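Long-range contact in secreted protein (Streptomyces lividans TK24, PDB 5LXZ), which binds copper and is probably a secreted copper-radical oxidase of the galactose oxidase-like AA5 family: residues T74-L78 with I223-F227. The protein carries 1 engineered substitution. Sequence-based numbering, arbitrary orientation.
Sequences TPSDL and IRDAF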
ATOM      1  N   THR A  74      -1.980 -20.925  -4.507  1.00 12.15           N
ATOM      2  CA  THR A  74      -1.673 -19.590  -5.004  1.00 12.59           C
ATOM      3  C   THR A  74      -1.170 -19.718  -6.428  1.00 13.86           C
ATOM      4  O   THR A  74      -0.062 -20.217  -6.649  1.00 13.55           O
ATOM      5  CB  THR A  74      -0.688 -18.900  -4.074  1.00 12.43           C
ATOM      6  OG1 THR A  74      -1.266 -18.953  -2.767  1.00 12.25           O
ATOM      7  CG2 THR A  74      -0.464 -17.454  -4.492  1.00 12.16           C
ATOM      8  N   PRO A  75      -1.959 -19.246  -7.405  1.00 15.27           N
ATOM      9  CA  PRO A  75      -1.672 -19.547  -8.812  1.00 15.96           C
ATOM     10  C   PRO A  75      -0.561 -18.738  -9.476  1.00 15.88           C
ATOM     11  O   PRO A  75      -0.014 -19.155 -10.521  1.00 18.68           O
ATOM     12  CB  PRO A  75      -3.026 -19.255  -9.480  1.00 17.30           C
ATOM     13  CG  PRO A  75      -3.582 -18.141  -8.653  1.00 18.21           C
ATOM     14  CD  PRO A  75      -3.259 -18.569  -7.252  1.00 17.04           C
ATOM     15  N   SER A  76      -0.221 -17.580  -8.910  1.00 14.23           N
ATOM     16  CA  SER A  76       0.765 -16.667  -9.491  1.00 13.20           C
ATOM     17  C   SER A  76       1.505 -16.002  -8.347  1.00 12.24           C
ATOM     18  O   SER A  76       1.084 -16.114  -7.210  1.00 12.04           O
ATOM     19  CB  SER A  76       0.083 -15.551 -10.322  1.00 15.15           C
ATOM     20  OG  SER A  76      -0.589 -16.131 -11.399  1.00 18.51           O
ATOM     21  N   ASP A  77       2.562 -15.283  -8.682  1.00 11.76           N
ATOM     22  CA  ASP A  77       3.327 -14.578  -7.662  1.00 11.86           C
ATOM     23  C   ASP A  77       2.612 -13.277  -7.279  1.00 12.35           C
ATOM     24  O   ASP A  77       2.937 -12.216  -7.811  1.00 12.93           O
ATOM     25  CB  ASP A  77       4.765 -14.291  -8.063  1.00 11.26           C
ATOM     26  CG  ASP A  77       5.637 -14.060  -6.865  1.00 11.77           C
ATOM     27  OD1 ASP A  77       5.055 -13.908  -5.771  1.00 12.07           O
ATOM     28  OD2 ASP A  77       6.886 -14.060  -6.979  1.00 12.60           O
ATOM     29  N   LEU A  78       1.723 -13.405  -6.304  1.00 12.78           N
ATOM     30  CA  LEU A  78       0.848 -12.299  -5.857  1.00 14.65           C
ATOM     31  C   LEU A  78       1.493 -11.347  -4.885  1.00 16.21           C
ATOM     32  O   LEU A  78       0.860 -10.420  -4.411  1.00 17.32           O
ATOM     33  CB  LEU A  78      -0.429 -12.846  -5.283  1.00 15.72           C
ATOM     34  CG  LEU A  78      -1.202 -13.691  -6.265  1.00 18.04           C
ATOM     35  CD1 LEU A  78      -2.487 -14.138  -5.595  1.00 21.04           C
ATOM     36  CD2 LEU A  78      -1.434 -12.999  -7.603  1.00 18.86           C
ATOM     37  N   ILE A 223       3.591  -8.404 -13.755  1.00 11.10           N
ATOM     38  CA  ILE A 223       2.736  -9.292 -14.519  1.00 11.19           C
ATOM     39  C   ILE A 223       1.316  -8.708 -14.638  1.00 10.95           C
ATOM     40  O   ILE A 223       0.994  -7.740 -13.946  1.00 10.10           O
ATOM     41  CB  ILE A 223       2.683 -10.674 -13.861  1.00 11.58           C
ATOM     42  CG1 ILE A 223       1.969 -10.615 -12.501  1.00 11.90           C
ATOM     43  CG2 ILE A 223       4.098 -11.277 -13.772  1.00 12.41           C
ATOM     44  CD1 ILE A 223       1.858 -11.965 -11.809  1.00 13.29           C
ATOM     45  N   ARG A 224       0.531  -9.255 -15.565  1.00 10.37           N
ATOM     46  CA  ARG A 224      -0.804  -8.770 -15.875  1.00 11.04           C
ATOM     47  C   ARG A 224      -1.909  -9.481 -15.109  1.00 10.29           C
ATOM     48  O   ARG A 224      -3.058  -9.048 -15.175  1.00  9.43           O
ATOM     49  CB  ARG A 224      -1.093  -8.911 -17.361  1.00 12.73           C
ATOM     50  CG  ARG A 224      -0.136  -8.151 -18.241  1.00 15.32           C
ATOM     51  CD  ARG A 224      -0.421  -8.304 -19.744  1.00 17.89           C
ATOM     52  NE  ARG A 224       0.570  -7.461 -20.416  1.00 23.03           N
ATOM     53  CZ  ARG A 224       1.863  -7.784 -20.651  1.00 30.24           C
ATOM     54  NH1 ARG A 224       2.366  -8.986 -20.339  1.00 33.64           N
ATOM     55  NH2 ARG A 224       2.682  -6.890 -21.211  1.00 31.37           N
ATOM     56  N   ASP A 225      -1.588 -10.583 -14.444  1.00 10.46           N
ATOM     57  CA  ASP A 225      -2.574 -11.481 -13.874  1.00 10.97           C
ATOM     58  C   ASP A 225      -3.555 -10.797 -12.946  1.00 10.55           C
ATOM     59  O   ASP A 225      -3.152  -9.931 -12.153  1.00 10.61           O
ATOM     60  CB  ASP A 225      -1.911 -12.593 -13.061  1.00 12.75           C
ATOM     61  CG  ASP A 225      -0.924 -13.432 -13.860  1.00 15.24           C
ATOM     62  OD1 ASP A 225      -0.287 -12.946 -14.822  1.00 16.25           O
ATOM     63  OD2 ASP A 225      -0.744 -14.614 -13.468  1.00 18.89           O
ATOM     64  N   ALA A 226      -4.801 -11.220 -12.983  1.00  8.86           N
ATOM     65  CA  ALA A 226      -5.815 -10.763 -12.060  1.00  9.14           C
ATOM     66  C   ALA A 226      -6.725 -11.867 -11.601  1.00  8.65           C
ATOM     67  O   ALA A 226      -7.085 -12.782 -12.394  1.00  8.83           O
ATOM     68  CB  ALA A 226      -6.623  -9.657 -12.672  1.00  8.97           C
ATOM     69  N   PHE A 227      -7.164 -11.780 -10.349  1.00  7.94           N
ATOM     70  CA  PHE A 227      -8.033 -12.793  -9.773  1.00  8.67           C
ATOM     71  C   PHE A 227      -9.059 -12.106  -8.884  1.00  8.81           C
ATOM     72  O   PHE A 227      -8.832 -11.000  -8.414  1.00  9.15           O
ATOM     73  CB  PHE A 227      -7.223 -13.735  -8.863  1.00  8.78           C
ATOM     74  CG  PHE A 227      -6.105 -14.441  -9.552  1.00  9.49           C
ATOM     75  CD1 PHE A 227      -4.873 -13.835  -9.720  1.00 10.17           C
ATOM     76  CD2 PHE A 227      -6.334 -15.680 -10.146  1.00 10.48           C
ATOM     77  CE1 PHE A 227      -3.847 -14.477 -10.400  1.00 10.67           C
ATOM     78  CE2 PHE A 227      -5.309 -16.300 -10.858  1.00 10.80           C
ATOM     79  CZ  PHE A 227      -4.085 -15.716 -10.964  1.00 11.24           C
TER
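S76 and D225 show how one buried hydroxyl can tie a loop to the short connection leading into strand 226-230 of the neighbouring propeller blade. The serine OG gives a hydrogen bond to OD2 of D225 at 2.6 Å, reaching this oxygen on its anti side and 21° out of the carboxylate plane. With chi1 at -63°, OG sits beside the backbone N of S76 and opposite its carbonyl carbon, a setting that directs the hydroxyl across to the aspartate. The same oxygen also lies near the plane of the F227 ring at its edge, 3.5 Å from CZ, so polar and aromatic parts of the contact share one atom.

Around this ring the packing is tight. CG of P75 comes within 3.4 Å of F227 CE2 and is equally close to CZ, the two side chains running past each other in opposite senses. L78 comes to the same side of the ring but over a different part of its rim, its CD2 methyl lying 4.0 Å from F227 CE1. Y236 of strand 235-238 touches P75, L78 and F227 and completes this apolar cluster.

Toward I223 the fit slackens. Only the CD1 methyl of this partly exposed isoleucine comes near, 4.1 Å from the carbonyl O of D77 and 4.3 Å from CB of S76. The carboxylate of D77 leads off from the contact, and its OD2 is hydrogen-bonded to S45 OG; the D77 side chain lies about 10 Å from a bound copper ion. On the outward side P75 remains exposed despite its close grip on the phenyl ring, and D225 is partly exposed.

The arrangement is that of a beta-propeller blade junction: the loop from outermost strand 69-71 of one blade's sheet to strand 81-85 of the next packs against the connection between strands 218-222 and 226-230 of that second blade and, through F227, against the start of the latter.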